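Local coordinates for universal stress protein (Archaeoglobus fulgidus, PDB 3LOQ) that binds adenosine monophosphate as a member of the universal stress protein family, although its cellular role is unknown, at residues Y158-D163 with P282-V287; V175-S180 with A214-M219; H202-S207 with K241-K246. All coordinates share one frame; numbering follows the deposited sequence.

In the fold
The model runs as two similar alpha/beta halves, and interaction 1 is where they meet: the strands of 158-163 and 282-287 pair antiparallel, making one continuous sheet. Ile159 there lies near the nucleotide site, its side chain about 7 Å from the bound AMP and about 4 Å from the side chain of the AMP-binding Ser146. Interactions 2 and 3 belong to the second half, away from the annotated AMP site, with centres about 23 Å and 17 Å from that of interaction 1. Their own centres are about 11 Å apart and they touch, because strands 172-176 and 200-206 are neighbours: Val175 N lies 2.7 Å from His202 O, a probable hydrogen bond.

Interaction 1. Residues Y158-D163 with P282-V287; sequences YIFKHD and PVPVFV
Ile159 and Val285 form a hydrogen-bonded antiparallel pair, and Tyr158 and Phe286 beside them a non-hydrogen-bonded one; this short antiparallel join fuses the two otherwise parallel sheets of the tandem Usp-type alpha/beta fold. Ile159 N donates to Val285 O at 2.8 Å, and Val285 N to Ile159 O at 3.1 Å. Pro284 has no N-H to offer, but its CA comes within 3.2 Å of Ile159 O as a CA-H...O contact.

The aromatic contacts gather on the Tyr158 side of the sheet. Phe286 turns an edge onto the Tyr158 ring in a T-shaped stack, with centroids 5.1 Å apart and planes at 75°. Phe286 CB itself lies over the tyrosine face, 3.6 Å from the ring centroid, and with CG anti to the backbone N (chi1 178°) the phenyl ring carries on from there to bring CD1 to the same face. The opposite face of Tyr158 is covered by Phe160 CZ, so the tyrosine is clamped between two phenylalanines, while its OH and Thr254 OG1 share a hydrogen bond. Pro284 makes the second CH-pi contact: its CB stands over the Phe160 ring, 3.8 Å from the centroid, and CG leans toward the CD1-CE1 side. Ile159 and Val285 face the other way, both against Ile278 of helix 273-280.

Beyond the last paired residues one water joins the two segments. It donates to Ile159 O and to Val283 O, and accepts from Lys161 NZ at 2.9 Å.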
ATOM      1  N   TYR A 158       1.248  -0.439  -1.036  1.00 27.58           N
ATOM      2  CA  TYR A 158       0.206  -1.083  -0.253  1.00 28.48           C
ATOM      3  C   TYR A 158       0.759  -1.324   1.154  1.00 34.76           C
ATOM      4  O   TYR A 158       1.701  -2.104   1.321  1.00 33.90           O
ATOM      5  CB  TYR A 158      -0.164  -2.417  -0.929  1.00 31.69           C
ATOM      6  CG  TYR A 158      -1.596  -2.888  -0.750  1.00 30.65           C
ATOM      7  CD1 TYR A 158      -2.141  -3.839  -1.610  1.00 38.15           C
ATOM      8  CD2 TYR A 158      -2.399  -2.393   0.276  1.00 29.42           C
ATOM      9  CE1 TYR A 158      -3.450  -4.286  -1.453  1.00 36.14           C
ATOM     10  CE2 TYR A 158      -3.703  -2.819   0.437  1.00 29.94           C
ATOM     11  CZ  TYR A 158      -4.222  -3.775  -0.429  1.00 35.44           C
ATOM     12  OH  TYR A 158      -5.515  -4.214  -0.268  1.00 38.84           O
ATOM     13  N   ILE A 159       0.189  -0.656   2.160  1.00 38.77           N
ATOM     14  CA  ILE A 159       0.705  -0.726   3.536  1.00 36.78           C
ATOM     15  C   ILE A 159      -0.037  -1.744   4.432  1.00 39.81           C
ATOM     16  O   ILE A 159      -1.254  -1.668   4.600  1.00 38.65           O
ATOM     17  CB  ILE A 159       0.691   0.651   4.224  1.00 38.44           C
ATOM     18  CG1 ILE A 159       1.407   1.702   3.353  1.00 39.08           C
ATOM     19  CG2 ILE A 159       1.384   0.572   5.596  1.00 28.10           C
ATOM     20  CD1 ILE A 159       2.889   1.463   3.224  1.00 32.39           C
ATOM     21  N   PHE A 160       0.713  -2.688   4.996  1.00 32.22           N
ATOM     22  CA  PHE A 160       0.167  -3.729   5.855  1.00 37.44           C
ATOM     23  C   PHE A 160       0.752  -3.602   7.260  1.00 37.56           C
ATOM     24  O   PHE A 160       1.972  -3.493   7.407  1.00 42.88           O
ATOM     25  CB  PHE A 160       0.521  -5.097   5.291  1.00 38.08           C
ATOM     26  CG  PHE A 160      -0.176  -5.415   4.001  1.00 39.84           C
ATOM     27  CD1 PHE A 160      -1.266  -6.265   3.986  1.00 35.60           C
ATOM     28  CD2 PHE A 160       0.259  -4.859   2.804  1.00 34.48           C
ATOM     29  CE1 PHE A 160      -1.910  -6.570   2.811  1.00 38.95           C
ATOM     30  CE2 PHE A 160      -0.386  -5.150   1.625  1.00 37.18           C
ATOM     31  CZ  PHE A 160      -1.480  -6.015   1.627  1.00 41.11           C
ATOM     32  N   LYS A 161      -0.107  -3.603   8.281  1.00 30.56           N
ATOM     33  CA  LYS A 161       0.352  -3.586   9.681  1.00 44.84           C
ATOM     34  C   LYS A 161      -0.177  -4.766  10.516  1.00 47.58           C
ATOM     35  O   LYS A 161       0.469  -5.189  11.482  1.00 46.58           O
ATOM     36  CB  LYS A 161      -0.020  -2.268  10.378  1.00 40.14           C
ATOM     37  CG  LYS A 161       0.541  -1.030   9.689  1.00 45.76           C
ATOM     38  CD  LYS A 161       0.406   0.182  10.579  1.00 42.35           C
ATOM     39  CE  LYS A 161      -0.672   1.110  10.075  1.00 43.75           C
ATOM     40  NZ  LYS A 161      -2.043   0.551  10.016  1.00 42.33           N
ATOM     41  N   HIS A 162      -1.349  -5.279  10.142  1.00 41.85           N
ATOM     42  CA  HIS A 162      -2.028  -6.304  10.923  1.00 47.73           C
ATOM     43  C   HIS A 162      -2.651  -7.377  10.042  1.00 53.12           C
ATOM     44  O   HIS A 162      -2.779  -7.208   8.823  1.00 53.02           O
ATOM     45  CB  HIS A 162      -3.105  -5.676  11.808  1.00 45.40           C
ATOM     46  CG  HIS A 162      -2.568  -4.674  12.779  1.00 53.01           C
ATOM     47  ND1 HIS A 162      -1.628  -5.000  13.736  1.00 60.62           N
ATOM     48  CD2 HIS A 162      -2.830  -3.357  12.945  1.00 51.42           C
ATOM     49  CE1 HIS A 162      -1.329  -3.924  14.444  1.00 52.21           C
ATOM     50  NE2 HIS A 162      -2.050  -2.915  13.987  1.00 47.62           N
ATOM     51  N   ASP A 163      -3.056  -8.471  10.675  1.00 45.35           N
ATOM     52  CA  ASP A 163      -3.562  -9.629   9.956  1.00 53.68           C
ATOM     53  C   ASP A 163      -5.071  -9.816  10.161  1.00 50.40           C
ATOM     54  O   ASP A 163      -5.611 -10.913   9.999  1.00 53.44           O
ATOM     55  CB  ASP A 163      -2.764 -10.892  10.338  1.00 63.05           C
ATOM     56  CG  ASP A 163      -2.963 -11.323  11.809  1.00 74.36           C
ATOM     57  OD1 ASP A 163      -3.973 -10.931  12.444  1.00 71.84           O
ATOM     58  OD2 ASP A 163      -2.104 -12.080  12.324  1.00 79.88           O
ATOM     59  N   PRO A 282      -7.025  -0.191  10.733  1.00 36.64           N
ATOM     60  CA  PRO A 282      -6.895  -1.572  11.203  1.00 39.27           C
ATOM     61  C   PRO A 282      -6.787  -2.552  10.024  1.00 43.56           C
ATOM     62  O   PRO A 282      -6.604  -3.757  10.252  1.00 46.75           O
ATOM     63  CB  PRO A 282      -8.212  -1.819  11.956  1.00 35.64           C
ATOM     64  CG  PRO A 282      -9.117  -0.647  11.614  1.00 39.47           C
ATOM     65  CD  PRO A 282      -8.431   0.207  10.594  1.00 32.52           C
ATOM     66  N   VAL A 283      -6.912  -2.051   8.793  1.00 35.08           N
ATOM     67  CA  VAL A 283      -6.812  -2.901   7.598  1.00 38.52           C
ATOM     68  C   VAL A 283      -5.791  -2.350   6.603  1.00 40.59           C
ATOM     69  O   VAL A 283      -5.332  -1.215   6.733  1.00 33.82           O
ATOM     70  CB  VAL A 283      -8.184  -3.119   6.881  1.00 34.68           C
ATOM     71  CG1 VAL A 283      -9.211  -3.731   7.842  1.00 24.71           C
ATOM     72  CG2 VAL A 283      -8.716  -1.800   6.252  1.00 33.18           C
ATOM     73  N   PRO A 284      -5.405  -3.162   5.615  1.00 33.82           N
ATOM     74  CA  PRO A 284      -4.336  -2.656   4.751  1.00 30.48           C
ATOM     75  C   PRO A 284      -4.813  -1.503   3.857  1.00 35.12           C
ATOM     76  O   PRO A 284      -5.964  -1.484   3.420  1.00 39.47           O
ATOM     77  CB  PRO A 284      -3.934  -3.891   3.930  1.00 31.11           C
ATOM     78  CG  PRO A 284      -4.371  -5.093   4.830  1.00 29.97           C
ATOM     79  CD  PRO A 284      -5.629  -4.615   5.471  1.00 27.97           C
ATOM     80  N   VAL A 285      -3.929  -0.540   3.611  1.00 33.91           N
ATOM     81  CA  VAL A 285      -4.253   0.604   2.764  1.00 33.53           C
ATOM     82  C   VAL A 285      -3.415   0.609   1.483  1.00 35.68           C
ATOM     83  O   VAL A 285      -2.182   0.585   1.526  1.00 37.02           O
ATOM     84  CB  VAL A 285      -4.106   1.920   3.538  1.00 34.98           C
ATOM     85  CG1 VAL A 285      -4.492   3.117   2.657  1.00 32.73           C
ATOM     86  CG2 VAL A 285      -4.980   1.862   4.789  1.00 31.88           C
ATOM     87  N   PHE A 286      -4.108   0.624   0.346  1.00 29.73           N
ATOM     88  CA  PHE A 286      -3.489   0.664  -0.976  1.00 30.00           C
ATOM     89  C   PHE A 286      -3.528   2.112  -1.478  1.00 38.07           C
ATOM     90  O   PHE A 286      -4.592   2.741  -1.511  1.00 40.75           O
ATOM     91  CB  PHE A 286      -4.291  -0.250  -1.903  1.00 35.89           C
ATOM     92  CG  PHE A 286      -3.813  -0.302  -3.337  1.00 43.88           C
ATOM     93  CD1 PHE A 286      -2.775  -1.149  -3.714  1.00 44.90           C
ATOM     94  CD2 PHE A 286      -4.468   0.425  -4.328  1.00 49.61           C
ATOM     95  CE1 PHE A 286      -2.361  -1.232  -5.037  1.00 43.00           C
ATOM     96  CE2 PHE A 286      -4.067   0.336  -5.666  1.00 45.21           C
ATOM     97  CZ  PHE A 286      -3.015  -0.491  -6.018  1.00 44.74           C
ATOM     98  N   VAL A 287      -2.369   2.641  -1.858  1.00 35.21           N
ATOM     99  CA  VAL A 287      -2.266   4.032  -2.286  1.00 35.53           C
ATOM    100  C   VAL A 287      -1.724   4.160  -3.701  1.00 37.24           C
ATOM    101  O   VAL A 287      -0.576   3.807  -3.974  1.00 38.18           O
ATOM    102  CB  VAL A 287      -1.339   4.836  -1.381  1.00 35.66           C
ATOM    103  CG1 VAL A 287      -1.239   6.276  -1.908  1.00 33.55           C
ATOM    104  CG2 VAL A 287      -1.838   4.805   0.047  1.00 31.90           C
TER
HETATM  105  O   HOH W   1      -2.398  -0.653   7.353  1.00 47.01           O

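Interaction 2. Residues V175-S180 with A214-M219; sequences VAYDFS and ADLRVM
Phe179 CE2 lies 3.6 Å from Leu216 CD2, the methyl approaching the ring obliquely. The two belong to neighbouring elements of the Rossmann-like alpha/beta fold: Phe179 sits in the loop leaving strand 172-176, and Leu216 on helix 213-225, which links strands 200-206 and 230-235 in a beta-alpha-beta crossover. The other leucine methyl, CD1, reaches both rings, 3.9 Å from Phe179 CZ and 4.1 Å from Tyr177 CD2. One turn further along the helix, Met219, present as selenomethionine, makes an oblique Met-aromatic contact with each ring. Its SE is 4.0 Å from Phe179 CE1, and the bend at chi3 (81°) carries CE back to Tyr177 OH, 3.7 Å away. At the outer margin Asp215 adds only its CB, against Phe179 CZ.

The two rings are also set against each other. Tyr177 CE2 lies over one face of Phe179, and Phe179 CE1 comes to the edge of Tyr177, near its plane; the backbone N of Phe179 rests over the tyrosine face. Behind the rings, Tyr177 packs on Ala183 of helix 181-197, and Met219 on Leu187 of the same helix.

Phe179 itself has a positive phi (76°), and an Asx turn spans it. Asp178 OD1 accepts Ser180 N from above the carboxylate plane. Ser180, N-cap of helix 181-197, also donates from OG to the syn lone pair of Asp178 OD1, at 2.8 Å.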
ATOM      1  N   VAL A 175     -13.185   2.854  -1.248  1.00 29.88           N
ATOM      2  CA  VAL A 175     -12.365   3.780  -2.014  1.00 36.80           C
ATOM      3  C   VAL A 175     -12.631   5.213  -1.583  1.00 38.04           C
ATOM      4  O   VAL A 175     -13.743   5.713  -1.695  1.00 43.32           O
ATOM      5  CB  VAL A 175     -12.606   3.637  -3.527  1.00 41.27           C
ATOM      6  CG1 VAL A 175     -11.656   4.539  -4.303  1.00 34.24           C
ATOM      7  CG2 VAL A 175     -12.433   2.180  -3.952  1.00 37.78           C
ATOM      8  N   ALA A 176     -11.610   5.859  -1.046  1.00 35.07           N
ATOM      9  CA  ALA A 176     -11.686   7.292  -0.819  1.00 32.44           C
ATOM     10  C   ALA A 176     -11.536   7.958  -2.190  1.00 37.02           C
ATOM     11  O   ALA A 176     -10.518   7.788  -2.862  1.00 38.79           O
ATOM     12  CB  ALA A 176     -10.583   7.720   0.137  1.00 27.53           C
ATOM     13  N   TYR A 177     -12.566   8.679  -2.628  1.00 40.44           N
ATOM     14  CA  TYR A 177     -12.628   9.107  -4.016  1.00 38.27           C
ATOM     15  C   TYR A 177     -12.965  10.588  -4.170  1.00 42.84           C
ATOM     16  O   TYR A 177     -14.002  11.051  -3.711  1.00 40.01           O
ATOM     17  CB  TYR A 177     -13.644   8.249  -4.785  1.00 38.27           C
ATOM     18  CG  TYR A 177     -13.714   8.578  -6.263  1.00 37.45           C
ATOM     19  CD1 TYR A 177     -12.779   8.069  -7.156  1.00 37.71           C
ATOM     20  CD2 TYR A 177     -14.712   9.401  -6.761  1.00 38.98           C
ATOM     21  CE1 TYR A 177     -12.836   8.372  -8.517  1.00 38.45           C
ATOM     22  CE2 TYR A 177     -14.788   9.713  -8.124  1.00 39.40           C
ATOM     23  CZ  TYR A 177     -13.852   9.197  -8.993  1.00 42.25           C
ATOM     24  OH  TYR A 177     -13.938   9.509 -10.334  1.00 36.12           O
ATOM     25  N   ASP A 178     -12.085  11.326  -4.833  1.00 43.15           N
ATOM     26  CA  ASP A 178     -12.283  12.760  -5.004  1.00 40.11           C
ATOM     27  C   ASP A 178     -12.274  13.197  -6.476  1.00 44.76           C
ATOM     28  O   ASP A 178     -12.125  14.388  -6.762  1.00 41.00           O
ATOM     29  CB  ASP A 178     -11.222  13.546  -4.214  1.00 32.99           C
ATOM     30  CG  ASP A 178      -9.823  13.358  -4.762  1.00 41.30           C
ATOM     31  OD1 ASP A 178      -9.636  12.479  -5.642  1.00 43.61           O
ATOM     32  OD2 ASP A 178      -8.901  14.091  -4.313  1.00 41.25           O
ATOM     33  N   PHE A 179     -12.417  12.243  -7.399  1.00 37.79           N
ATOM     34  CA  PHE A 179     -12.452  12.553  -8.837  1.00 33.15           C
ATOM     35  C   PHE A 179     -11.100  12.885  -9.467  1.00 39.65           C
ATOM     36  O   PHE A 179     -11.030  13.113 -10.673  1.00 44.39           O
ATOM     37  CB  PHE A 179     -13.424  13.694  -9.138  1.00 29.43           C
ATOM     38  CG  PHE A 179     -14.859  13.355  -8.850  1.00 42.83           C
ATOM     39  CD1 PHE A 179     -15.600  12.599  -9.747  1.00 46.64           C
ATOM     40  CD2 PHE A 179     -15.469  13.786  -7.681  1.00 40.63           C
ATOM     41  CE1 PHE A 179     -16.926  12.281  -9.488  1.00 45.26           C
ATOM     42  CE2 PHE A 179     -16.801  13.475  -7.411  1.00 38.88           C
ATOM     43  CZ  PHE A 179     -17.528  12.720  -8.314  1.00 43.07           C
ATOM     44  N   SER A 180     -10.038  12.919  -8.665  1.00 38.37           N
ATOM     45  CA  SER A 180      -8.706  13.281  -9.164  1.00 36.16           C
ATOM     46  C   SER A 180      -8.190  12.115  -9.987  1.00 38.89           C
ATOM     47  O   SER A 180      -8.746  11.026  -9.920  1.00 39.25           O
ATOM     48  CB  SER A 180      -7.745  13.526  -7.988  1.00 39.29           C
ATOM     49  OG  SER A 180      -7.441  12.298  -7.318  1.00 38.32           O
ATOM     50  N   ALA A 214     -24.529  14.650  -6.983  1.00 50.21           N
ATOM     51  CA  ALA A 214     -25.248  14.176  -8.153  1.00 51.50           C
ATOM     52  C   ALA A 214     -24.369  13.262  -9.023  1.00 50.86           C
ATOM     53  O   ALA A 214     -24.785  12.156  -9.369  1.00 46.10           O
ATOM     54  CB  ALA A 214     -25.788  15.353  -8.963  1.00 47.48           C
ATOM     55  N   ASP A 215     -23.165  13.718  -9.369  1.00 43.48           N
ATOM     56  CA  ASP A 215     -22.260  12.909 -10.189  1.00 40.57           C
ATOM     57  C   ASP A 215     -21.901  11.577  -9.526  1.00 43.20           C
ATOM     58  O   ASP A 215     -21.761  10.553 -10.200  1.00 46.28           O
ATOM     59  CB  ASP A 215     -20.985  13.679 -10.512  1.00 39.69           C
ATOM     60  CG  ASP A 215     -21.156  14.621 -11.675  1.00 46.85           C
ATOM     61  OD1 ASP A 215     -22.281  14.729 -12.205  1.00 52.30           O
ATOM     62  OD2 ASP A 215     -20.156  15.239 -12.081  1.00 50.26           O
ATOM     63  N   LEU A 216     -21.756  11.593  -8.207  1.00 49.35           N
ATOM     64  CA  LEU A 216     -21.368  10.397  -7.473  1.00 51.13           C
ATOM     65  C   LEU A 216     -22.517   9.398  -7.510  1.00 47.27           C
ATOM     66  O   LEU A 216     -22.324   8.215  -7.744  1.00 47.59           O
ATOM     67  CB  LEU A 216     -21.041  10.760  -6.029  1.00 54.58           C
ATOM     68  CG  LEU A 216     -19.678  10.413  -5.429  1.00 59.18           C
ATOM     69  CD1 LEU A 216     -18.823   9.567  -6.359  1.00 56.83           C
ATOM     70  CD2 LEU A 216     -18.965  11.699  -5.071  1.00 65.78           C
ATOM     71  N   ARG A 217     -23.721   9.891  -7.283  1.00 50.29           N
ATOM     72  CA  ARG A 217     -24.903   9.054  -7.366  1.00 57.75           C
ATOM     73  C   ARG A 217     -25.015   8.413  -8.754  1.00 50.46           C
ATOM     74  O   ARG A 217     -25.315   7.216  -8.885  1.00 38.57           O
ATOM     75  CB  ARG A 217     -26.145   9.888  -7.051  1.00 65.81           C
ATOM     76  CG  ARG A 217     -26.952   9.401  -5.849  1.00 77.74           C
ATOM     77  CD  ARG A 217     -26.186   9.497  -4.520  1.00 81.27           C
ATOM     78  NE  ARG A 217     -26.297   8.248  -3.762  1.00 87.91           N
ATOM     79  CZ  ARG A 217     -25.981   8.102  -2.476  1.00 90.75           C
ATOM     80  NH1 ARG A 217     -25.543   9.141  -1.771  1.00 92.95           N
ATOM     81  NH2 ARG A 217     -26.114   6.915  -1.895  1.00 86.51           N
ATOM     82  N   VAL A 218     -24.762   9.203  -9.795  1.00 43.85           N
ATOM     83  CA  VAL A 218     -24.821   8.682 -11.162  1.00 42.62           C
ATOM     84  C   VAL A 218     -23.827   7.542 -11.336  1.00 42.94           C
ATOM     85  O   VAL A 218     -24.162   6.472 -11.849  1.00 45.62           O
ATOM     86  CB  VAL A 218     -24.518   9.764 -12.209  1.00 46.45           C
ATOM     87  CG1 VAL A 218     -24.195   9.120 -13.527  1.00 44.46           C
ATOM     88  CG2 VAL A 218     -25.706  10.687 -12.365  1.00 53.63           C
HETATM   89  N   MSE A 219     -22.601   7.761 -10.881  1.00 36.75           N
HETATM   90  CA  MSE A 219     -21.600   6.704 -10.935  1.00 39.71           C
HETATM   91  C   MSE A 219     -21.955   5.418 -10.197  1.00 42.06           C
HETATM   92  O   MSE A 219     -21.667   4.328 -10.691  1.00 43.23           O
HETATM   93  CB  MSE A 219     -20.247   7.224 -10.494  1.00 37.34           C
HETATM   94  CG  MSE A 219     -19.489   7.769 -11.718  1.00 46.34           C
HETATM   95 SE   MSE A 219     -18.015   8.774 -11.124  0.80 65.12          SE
HETATM   96  CE  MSE A 219     -16.801   7.283 -10.779  1.00 61.81           C
TER

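Interaction 3. Residues H202-S207 with K241-K246; sequences HIIHVS and KAILAK
Ala242 O accepts the helical hydrogen bond of Lys246 N at 2.9 Å, and the CD1 methyl of Ile204 sits 3.5 Å from that same Ala242 O. The methyl is carried there by an extended side chain: Ile204 has CG1 anti to the backbone N (chi1 179°) and chi2 is extended too, so CD1 reaches across to the helix. Ile204 CD1 also lies 3.5 Å from Lys246 CG, on the aliphatic part of that chain. The lysine chain then bends at chi2 and chi4 and leads its ammonium group away from the strand to a salt bridge with Glu249. The second branch of Ile204, CG2, meets Ile243 CG1 at 4.2 Å.

Here helix 239-249 lies across one face of the parallel sheet of the Usp-type alpha/beta fold, its 241-246 part at 154° to strand residues 202-206, close to antiparallel. The helix joins strand 230-235 to strand 254-258 and so passes over the two strands between them; accordingly Ile243 also packs on Ala176, and Lys246 on Leu174. His205 points to the opposite face of the sheet, where Leu216 of helix 213-225 packs on it.

Further along the strand, Val206 CG2 rests 3.9 Å from Ala242 CB.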
ATOM      1  N   HIS A 202     -17.180  -0.052  -2.205  1.00 40.15           N
ATOM      2  CA  HIS A 202     -17.715   1.066  -1.457  1.00 37.77           C
ATOM      3  C   HIS A 202     -16.899   2.284  -1.811  1.00 37.09           C
ATOM      4  O   HIS A 202     -15.686   2.206  -1.891  1.00 39.34           O
ATOM      5  CB  HIS A 202     -17.638   0.791   0.049  1.00 37.74           C
ATOM      6  CG  HIS A 202     -18.769  -0.043   0.566  1.00 47.49           C
ATOM      7  ND1 HIS A 202     -18.711  -1.420   0.637  1.00 48.10           N
ATOM      8  CD2 HIS A 202     -19.997   0.308   1.026  1.00 43.31           C
ATOM      9  CE1 HIS A 202     -19.843  -1.882   1.135  1.00 45.84           C
ATOM     10  NE2 HIS A 202     -20.643  -0.856   1.377  1.00 47.46           N
ATOM     11  N   ILE A 203     -17.571   3.401  -2.038  1.00 40.57           N
ATOM     12  CA  ILE A 203     -16.916   4.632  -2.441  1.00 41.92           C
ATOM     13  C   ILE A 203     -17.337   5.734  -1.485  1.00 44.76           C
ATOM     14  O   ILE A 203     -18.529   5.970  -1.309  1.00 44.55           O
ATOM     15  CB  ILE A 203     -17.325   5.024  -3.866  1.00 40.54           C
ATOM     16  CG1 ILE A 203     -17.015   3.880  -4.833  1.00 40.30           C
ATOM     17  CG2 ILE A 203     -16.613   6.304  -4.304  1.00 35.81           C
ATOM     18  CD1 ILE A 203     -17.412   4.152  -6.239  1.00 39.68           C
ATOM     19  N   ILE A 204     -16.373   6.378  -0.833  1.00 40.28           N
ATOM     20  CA  ILE A 204     -16.679   7.546  -0.014  1.00 40.27           C
ATOM     21  C   ILE A 204     -16.064   8.822  -0.590  1.00 39.66           C
ATOM     22  O   ILE A 204     -14.896   8.847  -0.971  1.00 37.36           O
ATOM     23  CB  ILE A 204     -16.235   7.367   1.455  1.00 46.03           C
ATOM     24  CG1 ILE A 204     -16.557   8.627   2.270  1.00 49.15           C
ATOM     25  CG2 ILE A 204     -14.739   7.025   1.542  1.00 37.74           C
ATOM     26  CD1 ILE A 204     -16.297   8.479   3.773  1.00 49.23           C
ATOM     27  N   HIS A 205     -16.853   9.886  -0.664  1.00 39.14           N
ATOM     28  CA  HIS A 205     -16.285  11.188  -1.004  1.00 45.57           C
ATOM     29  C   HIS A 205     -16.586  12.165   0.119  1.00 50.81           C
ATOM     30  O   HIS A 205     -17.732  12.303   0.543  1.00 48.09           O
ATOM     31  CB  HIS A 205     -16.844  11.712  -2.323  1.00 46.49           C
ATOM     32  CG  HIS A 205     -16.499  13.142  -2.606  1.00 48.18           C
ATOM     33  ND1 HIS A 205     -15.196  13.584  -2.719  1.00 52.36           N
ATOM     34  CD2 HIS A 205     -17.282  14.221  -2.828  1.00 48.10           C
ATOM     35  CE1 HIS A 205     -15.195  14.881  -2.990  1.00 50.79           C
ATOM     36  NE2 HIS A 205     -16.450  15.289  -3.063  1.00 52.76           N
ATOM     37  N   VAL A 206     -15.554  12.832   0.613  1.00 48.39           N
ATOM     38  CA  VAL A 206     -15.734  13.782   1.696  1.00 50.62           C
ATOM     39  C   VAL A 206     -15.765  15.183   1.124  1.00 54.85           C
ATOM     40  O   VAL A 206     -14.894  15.540   0.335  1.00 55.04           O
ATOM     41  CB  VAL A 206     -14.545  13.741   2.671  1.00 45.79           C
ATOM     42  CG1 VAL A 206     -14.806  14.645   3.854  1.00 46.83           C
ATOM     43  CG2 VAL A 206     -14.246  12.316   3.117  1.00 42.04           C
ATOM     44  N   SER A 207     -16.753  15.977   1.515  1.00 63.43           N
ATOM     45  CA  SER A 207     -16.667  17.426   1.333  1.00 77.38           C
ATOM     46  C   SER A 207     -17.873  18.133   1.906  1.00 93.66           C
ATOM     47  O   SER A 207     -19.005  17.666   1.748  1.00 93.79           O
ATOM     48  CB  SER A 207     -16.498  17.818  -0.136  1.00 79.69           C
ATOM     49  OG  SER A 207     -15.908  19.108  -0.243  1.00 77.65           O
ATOM     50  N   LYS A 241     -11.022  11.361   9.133  1.00 49.34           N
ATOM     51  CA  LYS A 241     -11.984  10.942  10.141  1.00 50.83           C
ATOM     52  C   LYS A 241     -13.173  10.267   9.495  1.00 49.66           C
ATOM     53  O   LYS A 241     -13.611   9.197   9.940  1.00 56.20           O
ATOM     54  CB  LYS A 241     -12.460  12.135  10.972  1.00 55.20           C
ATOM     55  CG  LYS A 241     -11.493  12.532  12.081  1.00 66.28           C
ATOM     56  CD  LYS A 241     -11.985  13.768  12.820  1.00 74.04           C
ATOM     57  CE  LYS A 241     -11.038  14.165  13.937  1.00 78.25           C
ATOM     58  NZ  LYS A 241     -11.500  15.403  14.619  1.00 81.50           N
ATOM     59  N   ALA A 242     -13.701  10.897   8.447  1.00 37.41           N
ATOM     60  CA  ALA A 242     -14.856  10.345   7.749  1.00 42.54           C
ATOM     61  C   ALA A 242     -14.524   9.006   7.088  1.00 43.76           C
ATOM     62  O   ALA A 242     -15.324   8.077   7.105  1.00 48.35           O
ATOM     63  CB  ALA A 242     -15.393  11.340   6.729  1.00 41.25           C
ATOM     64  N   ILE A 243     -13.328   8.913   6.523  1.00 41.91           N
ATOM     65  CA  ILE A 243     -12.893   7.688   5.875  1.00 43.12           C
ATOM     66  C   ILE A 243     -12.774   6.512   6.839  1.00 37.32           C
ATOM     67  O   ILE A 243     -13.277   5.433   6.552  1.00 41.75           O
ATOM     68  CB  ILE A 243     -11.566   7.898   5.143  1.00 45.79           C
ATOM     69  CG1 ILE A 243     -11.805   8.803   3.931  1.00 34.85           C
ATOM     70  CG2 ILE A 243     -10.930   6.536   4.759  1.00 30.52           C
ATOM     71  CD1 ILE A 243     -10.515   9.406   3.349  1.00 34.74           C
ATOM     72  N   LEU A 244     -12.111   6.723   7.976  1.00 40.02           N
ATOM     73  CA  LEU A 244     -11.948   5.661   8.977  1.00 44.23           C
ATOM     74  C   LEU A 244     -13.283   5.292   9.634  1.00 47.35           C
ATOM     75  O   LEU A 244     -13.541   4.124   9.943  1.00 45.65           O
ATOM     76  CB  LEU A 244     -10.939   6.080  10.043  1.00 43.74           C
ATOM     77  CG  LEU A 244      -9.486   6.080   9.577  1.00 44.98           C
ATOM     78  CD1 LEU A 244      -8.620   6.825  10.551  1.00 44.58           C
ATOM     79  CD2 LEU A 244      -8.977   4.667   9.391  1.00 41.29           C
ATOM     80  N   ALA A 245     -14.123   6.299   9.846  1.00 41.49           N
ATOM     81  CA  ALA A 245     -15.437   6.081  10.409  1.00 45.92           C
ATOM     82  C   ALA A 245     -16.269   5.226   9.467  1.00 48.12           C
ATOM     83  O   ALA A 245     -17.009   4.357   9.910  1.00 47.45           O
ATOM     84  CB  ALA A 245     -16.127   7.404  10.672  1.00 44.64           C
ATOM     85  N   LYS A 246     -16.144   5.471   8.165  1.00 51.42           N
ATOM     86  CA  LYS A 246     -16.898   4.697   7.184  1.00 48.72           C
ATOM     87  C   LYS A 246     -16.393   3.274   7.174  1.00 47.08           C
ATOM     88  O   LYS A 246     -17.181   2.339   7.170  1.00 45.60           O
ATOM     89  CB  LYS A 246     -16.739   5.266   5.779  1.00 50.15           C
ATOM     90  CG  LYS A 246     -18.009   5.791   5.149  1.00 58.78           C
ATOM     91  CD  LYS A 246     -19.193   4.858   5.278  1.00 58.86           C
ATOM     92  CE  LYS A 246     -20.465   5.698   5.237  1.00 66.77           C
ATOM     93  NZ  LYS A 246     -21.583   5.147   6.065  1.00 75.09           N
TER